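Local coordinates for protein exotoxin 5 (Staphylococcus aureus subsp. aureus COL, PDB 3R2I) that is of unknown function but, as a superantigen-like exotoxin, probably interferes with host immunity without acting as a true superantigen, at residues Phe72-Ile77 with Leu118-Val123; Ser87-Phe92 with Lys100-Gly105; Ser152-Gln157 with Lys242-Asn247; Ile209-Lys214 with Asp234-Lys239. One frame throughout, in Å; residues are numbered along the deposited sequence.

Interaction 1 (Phe72-Ile77 with Leu118-Val123); sequences FEPTNI and LDVFAV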
# COMPACT_ATOMS: atom_id res chain seq x y z
N PHE A 72 4.96 -6.14 -5.78
CA PHE A 72 6.17 -6.87 -5.46
C PHE A 72 6.56 -6.58 -4.02
O PHE A 72 6.32 -5.46 -3.51
CB PHE A 72 7.29 -6.44 -6.42
CG PHE A 72 6.95 -6.62 -7.89
CD1 PHE A 72 6.40 -5.57 -8.63
CD2 PHE A 72 7.13 -7.82 -8.52
CE1 PHE A 72 6.04 -5.73 -9.96
CE2 PHE A 72 6.79 -7.98 -9.86
CZ PHE A 72 6.25 -6.93 -10.57
N GLU A 73 7.16 -7.58 -3.39
CA GLU A 73 7.56 -7.54 -1.97
C GLU A 73 9.00 -7.99 -1.71
O GLU A 73 9.23 -8.92 -0.97
CB GLU A 73 6.59 -8.39 -1.15
CG GLU A 73 5.18 -7.81 -1.19
CD GLU A 73 4.13 -8.64 -0.47
OE1 GLU A 73 4.43 -9.25 0.58
OE2 GLU A 73 2.97 -8.64 -0.95
N PRO A 74 9.98 -7.32 -2.33
CA PRO A 74 11.36 -7.70 -2.11
C PRO A 74 11.67 -7.43 -0.63
O PRO A 74 11.18 -6.47 -0.06
CB PRO A 74 12.12 -6.78 -3.05
CG PRO A 74 11.20 -5.61 -3.24
CD PRO A 74 9.87 -6.22 -3.29
N THR A 75 12.51 -8.28 -0.05
CA THR A 75 12.78 -8.23 1.37
C THR A 75 14.25 -8.25 1.71
O THR A 75 15.09 -8.72 0.94
CB THR A 75 12.10 -9.46 2.06
OG1 THR A 75 12.35 -9.43 3.48
CG2 THR A 75 12.65 -10.80 1.51
N ASN A 76 14.54 -7.75 2.91
CA ASN A 76 15.90 -7.73 3.47
C ASN A 76 16.90 -7.11 2.53
O ASN A 76 17.90 -7.69 2.20
CB ASN A 76 16.34 -9.16 3.81
CG ASN A 76 17.61 -9.18 4.68
OD1 ASN A 76 17.91 -8.22 5.40
ND2 ASN A 76 18.34 -10.30 4.63
N ILE A 77 16.63 -5.88 2.16
CA ILE A 77 17.44 -5.18 1.21
C ILE A 77 18.42 -4.25 1.88
O ILE A 77 18.10 -3.62 2.90
CB ILE A 77 16.52 -4.35 0.31
CG1 ILE A 77 15.52 -5.27 -0.39
CG2 ILE A 77 17.32 -3.60 -0.72
CD1 ILE A 77 14.23 -4.59 -0.75
N LEU A 118 15.94 -3.81 5.02
CA LEU A 118 14.71 -3.12 4.63
C LEU A 118 13.82 -3.99 3.75
O LEU A 118 14.31 -4.82 2.99
CB LEU A 118 15.03 -1.83 3.89
CG LEU A 118 15.80 -0.74 4.62
CD1 LEU A 118 16.14 0.34 3.60
CD2 LEU A 118 15.00 -0.19 5.83
N ASP A 119 12.52 -3.83 3.93
CA ASP A 119 11.52 -4.49 3.11
C ASP A 119 10.87 -3.42 2.28
O ASP A 119 10.68 -2.30 2.76
CB ASP A 119 10.41 -5.14 3.93
CG ASP A 119 10.85 -6.40 4.62
OD1 ASP A 119 11.94 -6.93 4.32
OD2 ASP A 119 10.08 -6.86 5.48
N VAL A 120 10.46 -3.77 1.06
CA VAL A 120 9.82 -2.81 0.19
C VAL A 120 8.58 -3.37 -0.48
O VAL A 120 8.60 -4.47 -1.00
CB VAL A 120 10.81 -2.25 -0.89
CG1 VAL A 120 10.08 -1.48 -1.92
CG2 VAL A 120 11.91 -1.35 -0.21
N PHE A 121 7.47 -2.62 -0.40
CA PHE A 121 6.25 -2.99 -1.07
C PHE A 121 6.24 -2.09 -2.27
O PHE A 121 6.17 -0.87 -2.15
CB PHE A 121 5.01 -2.80 -0.23
CG PHE A 121 3.75 -3.19 -0.96
CD1 PHE A 121 3.41 -4.51 -1.10
CD2 PHE A 121 2.94 -2.24 -1.52
CE1 PHE A 121 2.27 -4.87 -1.80
CE2 PHE A 121 1.79 -2.60 -2.20
CZ PHE A 121 1.47 -3.91 -2.34
N ALA A 122 6.31 -2.68 -3.43
CA ALA A 122 6.44 -1.89 -4.66
C ALA A 122 5.27 -2.03 -5.59
O ALA A 122 4.73 -3.12 -5.80
CB ALA A 122 7.73 -2.28 -5.39
N VAL A 123 4.83 -0.89 -6.08
CA VAL A 123 3.74 -0.81 -7.03
C VAL A 123 4.28 0.10 -8.11
O VAL A 123 4.79 1.17 -7.80
CB VAL A 123 2.53 -0.14 -6.44
CG1 VAL A 123 1.49 0.09 -7.57
CG2 VAL A 123 1.99 -0.96 -5.29
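A G1 beta bulge in the OB-fold domain opens this contact: Asn76 and Ile77 both face Leu118, where the loop after helix 57-68 runs into strand 77-84. Ile77 and Leu118 form an antiparallel hydrogen-bonded pair. Ile77 N reaches Leu118 O at 2.7 Å and Leu118 N reaches Ile77 O at 3.0 Å. Further along, Val120 N bonds to Pro74 O, and Phe72 pairs with Ala122 through a bond each way. The register shifts by one residue between the two bridges, and the bulge takes up the difference.

Pro74, Ile77 and Val120 meet through their apolar side chains. Pro74 CG lies 4.1 Å from Val120 CB, and Ile77 CD1 comes to 4.0 Å from Val120 CG2, the latter two side chains crossing at about a right angle. Phe92 of strand 87-94 packs against both Pro74 and Ile77. Glu73 lies at the edge of the Phe121 ring, with Glu73 CG 3.7 Å from Phe121 CD1, while its carboxylate forms a salt bridge with Lys188 of helix 182-197. This ties the OB-fold domain to the helix of the beta-grasp domain.

Asp119 turns CG beside its own backbone N (chi1 -74°), which carries OD1 across to the bulge, where it accepts two bonds. Asn76 N meets Asp119 OD1 at 3.1 Å, nearly along the C-O axis. Thr75 OG1 donates to Asp119 OD1 at 2.7 Å from above the carboxylate plane.

Interaction 2 (Ser87-Phe92 with Lys100-Gly105); sequences SNVLNF and KVFLLG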
# COMPACT_ATOMS: atom_id res chain seq x y z
N SER A 87 15.61 13.77 -7.71
CA SER A 87 14.85 13.02 -6.70
C SER A 87 15.82 11.99 -6.13
O SER A 87 16.70 11.48 -6.86
CB SER A 87 13.68 12.23 -7.27
OG SER A 87 12.73 13.02 -7.94
N ASN A 88 15.67 11.68 -4.85
CA ASN A 88 16.49 10.67 -4.24
C ASN A 88 15.77 9.33 -4.38
O ASN A 88 14.56 9.25 -4.17
CB ASN A 88 16.80 11.03 -2.78
CG ASN A 88 17.74 12.22 -2.68
OD1 ASN A 88 18.67 12.38 -3.48
ND2 ASN A 88 17.54 13.02 -1.66
N VAL A 89 16.51 8.31 -4.80
CA VAL A 89 15.96 6.98 -5.01
C VAL A 89 16.84 5.87 -4.44
O VAL A 89 18.02 6.06 -4.17
CB VAL A 89 15.82 6.68 -6.51
CG1 VAL A 89 15.00 7.73 -7.16
CG2 VAL A 89 17.20 6.55 -7.21
N LEU A 90 16.21 4.71 -4.27
CA LEU A 90 16.88 3.50 -3.83
C LEU A 90 16.92 2.54 -5.02
O LEU A 90 15.89 2.09 -5.48
CB LEU A 90 16.13 2.85 -2.67
CG LEU A 90 16.00 3.64 -1.36
CD1 LEU A 90 15.20 2.82 -0.37
CD2 LEU A 90 17.37 4.06 -0.74
N ASN A 91 18.09 2.28 -5.57
CA ASN A 91 18.20 1.34 -6.66
C ASN A 91 18.71 -0.00 -6.17
O ASN A 91 19.75 -0.07 -5.50
CB ASN A 91 19.19 1.84 -7.70
CG ASN A 91 18.70 3.03 -8.42
OD1 ASN A 91 17.58 3.00 -8.95
ND2 ASN A 91 19.55 4.05 -8.55
N PHE A 92 17.99 -1.06 -6.51
CA PHE A 92 18.38 -2.40 -6.14
C PHE A 92 17.62 -3.43 -7.02
O PHE A 92 16.66 -3.06 -7.73
CB PHE A 92 18.10 -2.64 -4.66
CG PHE A 92 16.64 -2.58 -4.30
CD1 PHE A 92 15.86 -3.74 -4.29
CD2 PHE A 92 16.05 -1.37 -3.92
CE1 PHE A 92 14.52 -3.71 -3.95
CE2 PHE A 92 14.68 -1.30 -3.60
CZ PHE A 92 13.90 -2.47 -3.63
N LYS A 100 13.40 0.80 -8.47
CA LYS A 100 13.84 2.18 -8.26
C LYS A 100 12.77 2.79 -7.35
O LYS A 100 11.66 3.07 -7.78
CB LYS A 100 14.07 2.93 -9.57
CG LYS A 100 14.38 4.43 -9.37
CD LYS A 100 14.70 5.17 -10.67
CE LYS A 100 16.21 5.11 -11.11
NZ LYS A 100 16.81 3.86 -11.60
N VAL A 101 13.09 2.93 -6.06
CA VAL A 101 12.14 3.42 -5.07
C VAL A 101 12.42 4.87 -4.73
O VAL A 101 13.50 5.19 -4.22
CB VAL A 101 12.16 2.51 -3.84
CG1 VAL A 101 11.12 2.97 -2.79
CG2 VAL A 101 11.87 1.08 -4.27
N PHE A 102 11.44 5.72 -5.04
CA PHE A 102 11.57 7.17 -4.85
C PHE A 102 11.33 7.55 -3.42
O PHE A 102 10.50 6.92 -2.72
CB PHE A 102 10.60 7.94 -5.78
CG PHE A 102 11.00 7.91 -7.22
CD1 PHE A 102 10.92 6.73 -7.97
CD2 PHE A 102 11.48 9.03 -7.85
CE1 PHE A 102 11.33 6.68 -9.30
CE2 PHE A 102 11.89 8.99 -9.19
CZ PHE A 102 11.81 7.82 -9.92
N LEU A 103 12.09 8.54 -2.98
CA LEU A 103 12.02 9.08 -1.63
C LEU A 103 11.62 10.52 -1.81
O LEU A 103 12.35 11.31 -2.39
CB LEU A 103 13.36 8.96 -0.93
CG LEU A 103 13.97 7.55 -0.91
CD1 LEU A 103 15.45 7.62 -0.42
CD2 LEU A 103 13.10 6.67 -0.03
N LEU A 104 10.43 10.83 -1.34
CA LEU A 104 9.83 12.13 -1.49
C LEU A 104 9.37 12.66 -0.15
O LEU A 104 9.26 11.93 0.82
CB LEU A 104 8.61 12.02 -2.44
CG LEU A 104 8.87 11.49 -3.85
CD1 LEU A 104 7.55 11.12 -4.53
CD2 LEU A 104 9.68 12.52 -4.70
N GLY A 105 9.13 13.96 -0.14
CA GLY A 105 8.62 14.67 1.04
C GLY A 105 9.49 14.57 2.26
O GLY A 105 10.70 14.74 2.18
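Leu90 and Val101 stand side by side at the apolar centre of this contact, CB to CB 4.2 Å. Leu103 joins them from the next position on the same face, its CD1 4.1 Å from Leu90 CD2, the two leucine side chains crossing at about a right angle. Phe92 brings CE2 to 3.7 Å from Val101 CG2. Leu90, Val101 and Leu103 share one face of the sheet. Ile139 packs on the two leucines, and Val120 on Val101 and Phe92.

The backbone is that of a beta hairpin in the OB-fold domain, strands 87-94 and 97-103 running antiparallel. Leu90 and Val101 are a hydrogen-bonded pair. Leu90 N gives to Val101 O at 2.8 Å, and Val101 N returns a bond to Leu90 O.

Val89 and Phe102 form a non-hydrogen-bonded pair on the other face of the sheet. Val89 CG1 sits over the centre of the Phe102 ring, 3.9 Å from its centroid, in a CH-pi contact. The valine turns CG1 beside its backbone N (chi1 -56°), which carries this methyl over the ring.

At the polar edge, Lys100 lies alongside Asn91. Its chain bends at the last two torsions and brings Lys100 NZ to 2.9 Å from Asn91 OD1. Asn91 ND2 bonds to Glu82. The amide accepts from the lysine and donates to the glutamate, which would fix its rotation.

Interaction 3 (Ser152-Gln157 with Lys242-Asn247); sequences SNPSLQ and KNIEVN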
# COMPACT_ATOMS: atom_id res chain seq x y z
N SER A 152 -0.47 -11.42 11.44
CA SER A 152 -1.53 -10.64 12.04
C SER A 152 -2.75 -11.01 11.20
O SER A 152 -2.63 -11.30 10.01
CB SER A 152 -1.29 -9.13 11.96
OG SER A 152 -0.10 -8.73 12.60
N ASN A 153 -3.92 -10.98 11.81
CA ASN A 153 -5.12 -11.36 11.11
C ASN A 153 -6.28 -10.48 11.58
O ASN A 153 -7.20 -10.96 12.25
CB ASN A 153 -5.37 -12.85 11.39
CG ASN A 153 -6.67 -13.36 10.76
OD1 ASN A 153 -7.31 -14.24 11.33
ND2 ASN A 153 -7.10 -12.77 9.64
N PRO A 154 -6.19 -9.17 11.32
CA PRO A 154 -7.24 -8.24 11.69
C PRO A 154 -8.50 -8.47 10.88
O PRO A 154 -8.43 -8.85 9.73
CB PRO A 154 -6.65 -6.88 11.36
CG PRO A 154 -5.69 -7.14 10.30
CD PRO A 154 -5.05 -8.45 10.72
N SER A 155 -9.66 -8.25 11.50
CA SER A 155 -10.92 -8.44 10.78
C SER A 155 -11.00 -7.38 9.69
O SER A 155 -10.38 -6.35 9.80
CB SER A 155 -12.12 -8.33 11.72
OG SER A 155 -12.18 -7.02 12.24
N LEU A 156 -11.73 -7.68 8.62
CA LEU A 156 -11.91 -6.77 7.50
C LEU A 156 -13.33 -6.96 7.04
O LEU A 156 -13.71 -8.09 6.72
CB LEU A 156 -10.93 -7.10 6.36
CG LEU A 156 -11.02 -6.37 4.99
CD1 LEU A 156 -10.90 -4.87 5.10
CD2 LEU A 156 -9.95 -6.92 4.04
N GLN A 157 -14.13 -5.90 7.13
CA GLN A 157 -15.52 -5.93 6.71
C GLN A 157 -15.72 -4.92 5.62
O GLN A 157 -15.23 -3.82 5.72
CB GLN A 157 -16.49 -5.49 7.81
CG GLN A 157 -16.87 -6.52 8.79
CD GLN A 157 -18.17 -6.14 9.49
OE1 GLN A 157 -18.41 -4.96 9.80
NE2 GLN A 157 -19.03 -7.14 9.75
N LYS A 242 -6.59 -2.88 15.05
CA LYS A 242 -7.73 -3.50 15.70
C LYS A 242 -8.65 -4.12 14.64
O LYS A 242 -9.01 -5.29 14.72
CB LYS A 242 -8.49 -2.45 16.50
CG LYS A 242 -9.66 -3.01 17.31
CD LYS A 242 -10.31 -1.91 18.15
CE LYS A 242 -11.51 -2.44 18.93
NZ LYS A 242 -12.17 -1.40 19.80
N ASN A 243 -9.06 -3.31 13.66
CA ASN A 243 -9.92 -3.79 12.60
C ASN A 243 -9.86 -2.87 11.40
O ASN A 243 -9.29 -1.79 11.47
CB ASN A 243 -11.37 -3.92 13.10
CG ASN A 243 -11.94 -2.61 13.56
OD1 ASN A 243 -12.01 -2.34 14.75
ND2 ASN A 243 -12.26 -1.75 12.63
N ILE A 244 -10.40 -3.34 10.29
CA ILE A 244 -10.42 -2.57 9.08
C ILE A 244 -11.85 -2.59 8.58
O ILE A 244 -12.47 -3.65 8.47
CB ILE A 244 -9.49 -3.11 7.99
CG1 ILE A 244 -8.06 -3.29 8.52
CG2 ILE A 244 -9.51 -2.17 6.76
CD1 ILE A 244 -7.16 -4.04 7.48
N GLU A 245 -12.37 -1.42 8.28
CA GLU A 245 -13.73 -1.32 7.81
C GLU A 245 -13.78 -0.55 6.52
O GLU A 245 -13.21 0.52 6.42
CB GLU A 245 -14.55 -0.54 8.83
CG GLU A 245 -14.61 -1.14 10.22
CD GLU A 245 -15.22 -0.16 11.26
OE1 GLU A 245 -15.12 1.10 11.09
OE2 GLU A 245 -15.76 -0.65 12.29
N VAL A 246 -14.46 -1.09 5.54
CA VAL A 246 -14.64 -0.40 4.28
C VAL A 246 -16.12 -0.10 4.12
O VAL A 246 -16.97 -0.97 4.38
CB VAL A 246 -14.15 -1.26 3.10
CG1 VAL A 246 -14.42 -0.56 1.77
CG2 VAL A 246 -12.67 -1.60 3.26
N ASN A 247 -16.42 1.13 3.72
CA ASN A 247 -17.77 1.59 3.46
C ASN A 247 -17.84 1.91 1.98
O ASN A 247 -17.02 2.68 1.47
CB ASN A 247 -18.09 2.85 4.24
CG ASN A 247 -17.89 2.67 5.74
OD1 ASN A 247 -18.50 1.82 6.36
ND2 ASN A 247 -17.05 3.50 6.33
O HOH W 1 -13.59 -5.24 10.62
O HOH W 2 -9.53 -7.77 14.36
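Ile244 O is gripped by two donors that join it to strand 155-160: Gln157 N at 3.1 Å, and a water at 2.9 Å that also bonds to Ser155 OG. Ser155 turns this hydroxyl between its backbone N and carbonyl carbon (chi1 64°), close to the water and to Asn243 CB. A second water accepts from Ser155 N and donates to Lys242 O at 2.6 Å. It bridges the backbones where the pairing begins.

Strands 155-160 and 241-248 are neighbouring parallel strands in the mixed sheet of the beta-grasp domain. Ile244 N bonds to Ser155 O, and Val246 N bonds to Gln157 O at 2.8 Å. Together with Gln157 N to Ile244 O, they give the alternating pattern of a parallel pair.

On the buried face, Leu156 CD1 presses on Ile244 CG2 at 3.5 Å, tighter than usual for two carbons. Leu156 CD1 also reaches Val246 CG2 at 4.1 Å. Ile189 of helix 182-197 packs on Ile244 and Val246. Methyl groups are thus pressed together on the side toward the helix, while at the start of the pair two waters bridge polar atoms of the two strands.

Interaction 4 (Ile209-Lys214 with Asp234-Lys239); sequences IVINMK and DVMDSK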
# COMPACT_ATOMS: atom_id res chain seq x y z
N ILE A 209 -11.91 3.45 3.29
CA ILE A 209 -11.27 2.41 4.03
C ILE A 209 -10.89 3.06 5.34
O ILE A 209 -10.27 4.13 5.34
CB ILE A 209 -9.96 1.95 3.37
CG1 ILE A 209 -10.20 1.38 1.96
CG2 ILE A 209 -9.24 0.92 4.28
CD1 ILE A 209 -8.95 1.10 1.16
N VAL A 210 -11.25 2.44 6.46
CA VAL A 210 -10.85 2.92 7.77
C VAL A 210 -10.10 1.81 8.50
O VAL A 210 -10.64 0.71 8.75
CB VAL A 210 -12.05 3.36 8.67
CG1 VAL A 210 -11.54 3.70 10.06
CG2 VAL A 210 -12.79 4.58 8.08
N ILE A 211 -8.85 2.10 8.86
CA ILE A 211 -8.02 1.19 9.61
C ILE A 211 -8.00 1.70 11.02
O ILE A 211 -7.44 2.76 11.27
CB ILE A 211 -6.60 1.19 9.09
CG1 ILE A 211 -6.60 0.73 7.63
CG2 ILE A 211 -5.74 0.32 9.97
CD1 ILE A 211 -5.32 1.08 6.83
N ASN A 212 -8.63 0.97 11.93
CA ASN A 212 -8.68 1.36 13.31
C ASN A 212 -7.55 0.71 14.08
O ASN A 212 -7.35 -0.48 13.97
CB ASN A 212 -10.02 0.96 13.91
CG ASN A 212 -11.16 1.67 13.25
OD1 ASN A 212 -11.93 1.07 12.51
ND2 ASN A 212 -11.26 2.96 13.49
N MET A 213 -6.81 1.52 14.82
CA MET A 213 -5.69 1.07 15.65
C MET A 213 -6.18 0.78 17.09
O MET A 213 -7.13 1.39 17.57
CB MET A 213 -4.59 2.14 15.68
CG MET A 213 -4.19 2.61 14.31
SD MET A 213 -3.72 1.24 13.22
CE MET A 213 -2.20 0.70 14.00
N LYS A 214 -5.51 -0.13 17.80
CA LYS A 214 -5.91 -0.49 19.17
C LYS A 214 -5.92 0.74 20.10
O LYS A 214 -6.69 0.80 21.05
CB LYS A 214 -5.09 -1.66 19.69
CG LYS A 214 -5.39 -2.95 18.92
CD LYS A 214 -4.58 -4.16 19.42
CE LYS A 214 -4.89 -5.41 18.60
NZ LYS A 214 -3.96 -6.54 18.93
N ASP A 234 4.10 6.35 5.17
CA ASP A 234 3.65 6.03 6.52
C ASP A 234 3.68 4.53 6.76
O ASP A 234 3.29 3.72 5.91
CB ASP A 234 2.22 6.49 6.77
CG ASP A 234 2.05 7.98 6.67
OD1 ASP A 234 3.01 8.73 6.37
OD2 ASP A 234 0.91 8.41 6.90
N VAL A 235 4.04 4.21 7.98
CA VAL A 235 4.24 2.88 8.47
C VAL A 235 3.52 2.67 9.81
O VAL A 235 3.23 3.65 10.50
CB VAL A 235 5.77 2.75 8.57
CG1 VAL A 235 6.28 2.35 9.96
CG2 VAL A 235 6.33 2.07 7.41
N MET A 236 3.22 1.42 10.16
CA MET A 236 2.59 1.13 11.45
C MET A 236 2.88 -0.33 11.84
O MET A 236 3.28 -1.11 10.99
CB MET A 236 1.09 1.32 11.32
CG MET A 236 0.42 0.24 10.49
SD MET A 236 -1.26 0.66 9.95
CE MET A 236 -0.87 1.84 8.64
N ASP A 237 2.69 -0.66 13.11
CA ASP A 237 2.89 -2.01 13.62
C ASP A 237 1.62 -2.77 13.32
O ASP A 237 0.57 -2.40 13.81
CB ASP A 237 3.10 -2.02 15.13
CG ASP A 237 4.50 -1.72 15.54
OD1 ASP A 237 5.44 -1.85 14.68
OD2 ASP A 237 4.65 -1.46 16.75
N SER A 238 1.72 -3.85 12.56
CA SER A 238 0.52 -4.56 12.15
C SER A 238 -0.27 -5.19 13.30
O SER A 238 -1.46 -5.41 13.19
CB SER A 238 0.86 -5.59 11.06
OG SER A 238 1.58 -6.67 11.59
N LYS A 239 0.39 -5.45 14.42
CA LYS A 239 -0.31 -6.05 15.54
C LYS A 239 -1.19 -5.01 16.27
O LYS A 239 -2.02 -5.38 17.10
CB LYS A 239 0.64 -6.78 16.52
CG LYS A 239 1.45 -5.90 17.50
CD LYS A 239 2.86 -5.42 17.02
CE LYS A 239 3.94 -6.55 17.08
NZ LYS A 239 5.30 -6.05 16.73
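Met213 and Met236 meet across the interior of the beta-grasp domain, joining the five-stranded mixed sheet to strand 235-237, which belongs to a separate two-stranded sheet. The strand axes stay 10.2 Å apart and run at 47° to each other. No beta bridge links them, and side chains span the gap.

The apolar contacts come first. Met213 SD lies 4.1 Å from Met236 SD, with the two side chains crossing at a slant. Met213 is bent at both chi2 (-54°) and chi3 (-68°), which carries its sulfur and methyl group toward strand 235-237. Met213 CE is then 4.2 Å from Met236 SD and equally far from Asp237 O. Ile211 adds a looser touch, CG2 to Met236 SD at 4.5 Å. Ile211 also packs on Leu182 and Leu185 of helix 182-197, so the patch is continuous with the packing between sheet and helix.

The polar contact lies at the exposed end. Lys214 follows strand 207-213 and reaches across to the 3-10 segment that begins at Ser238. Its side chain is extended beyond CG and spans the distance between the two backbones. Lys239 takes part through its main-chain carbonyl, and its NZ has a long, weak ion pair with Glu178. Lys214 NZ meets Lys239 O at 2.9 Å, almost straight out from the carbonyl.

In the fold
Interactions 1 and 2 belong to the OB-fold domain and touch through Val120 and Val101. Interaction 1 is the more buried of the two. Interactions 3 and 4 belong to the beta-grasp domain and share its mixed sheet, strands 241-248 and 207-213 being neighbours in it. Both are partly buried, with apolar groups inside and water or lysine at the outer side. Interactions 2 and 3 lie on opposite sides of the chain's centre, with centres about 31 Å apart. The chemistry follows the place. Interactions 1, 2 and 3 rest on backbone pairing, antiparallel in the first two and parallel in the third. Interaction 4 joins separate sheets by side chains.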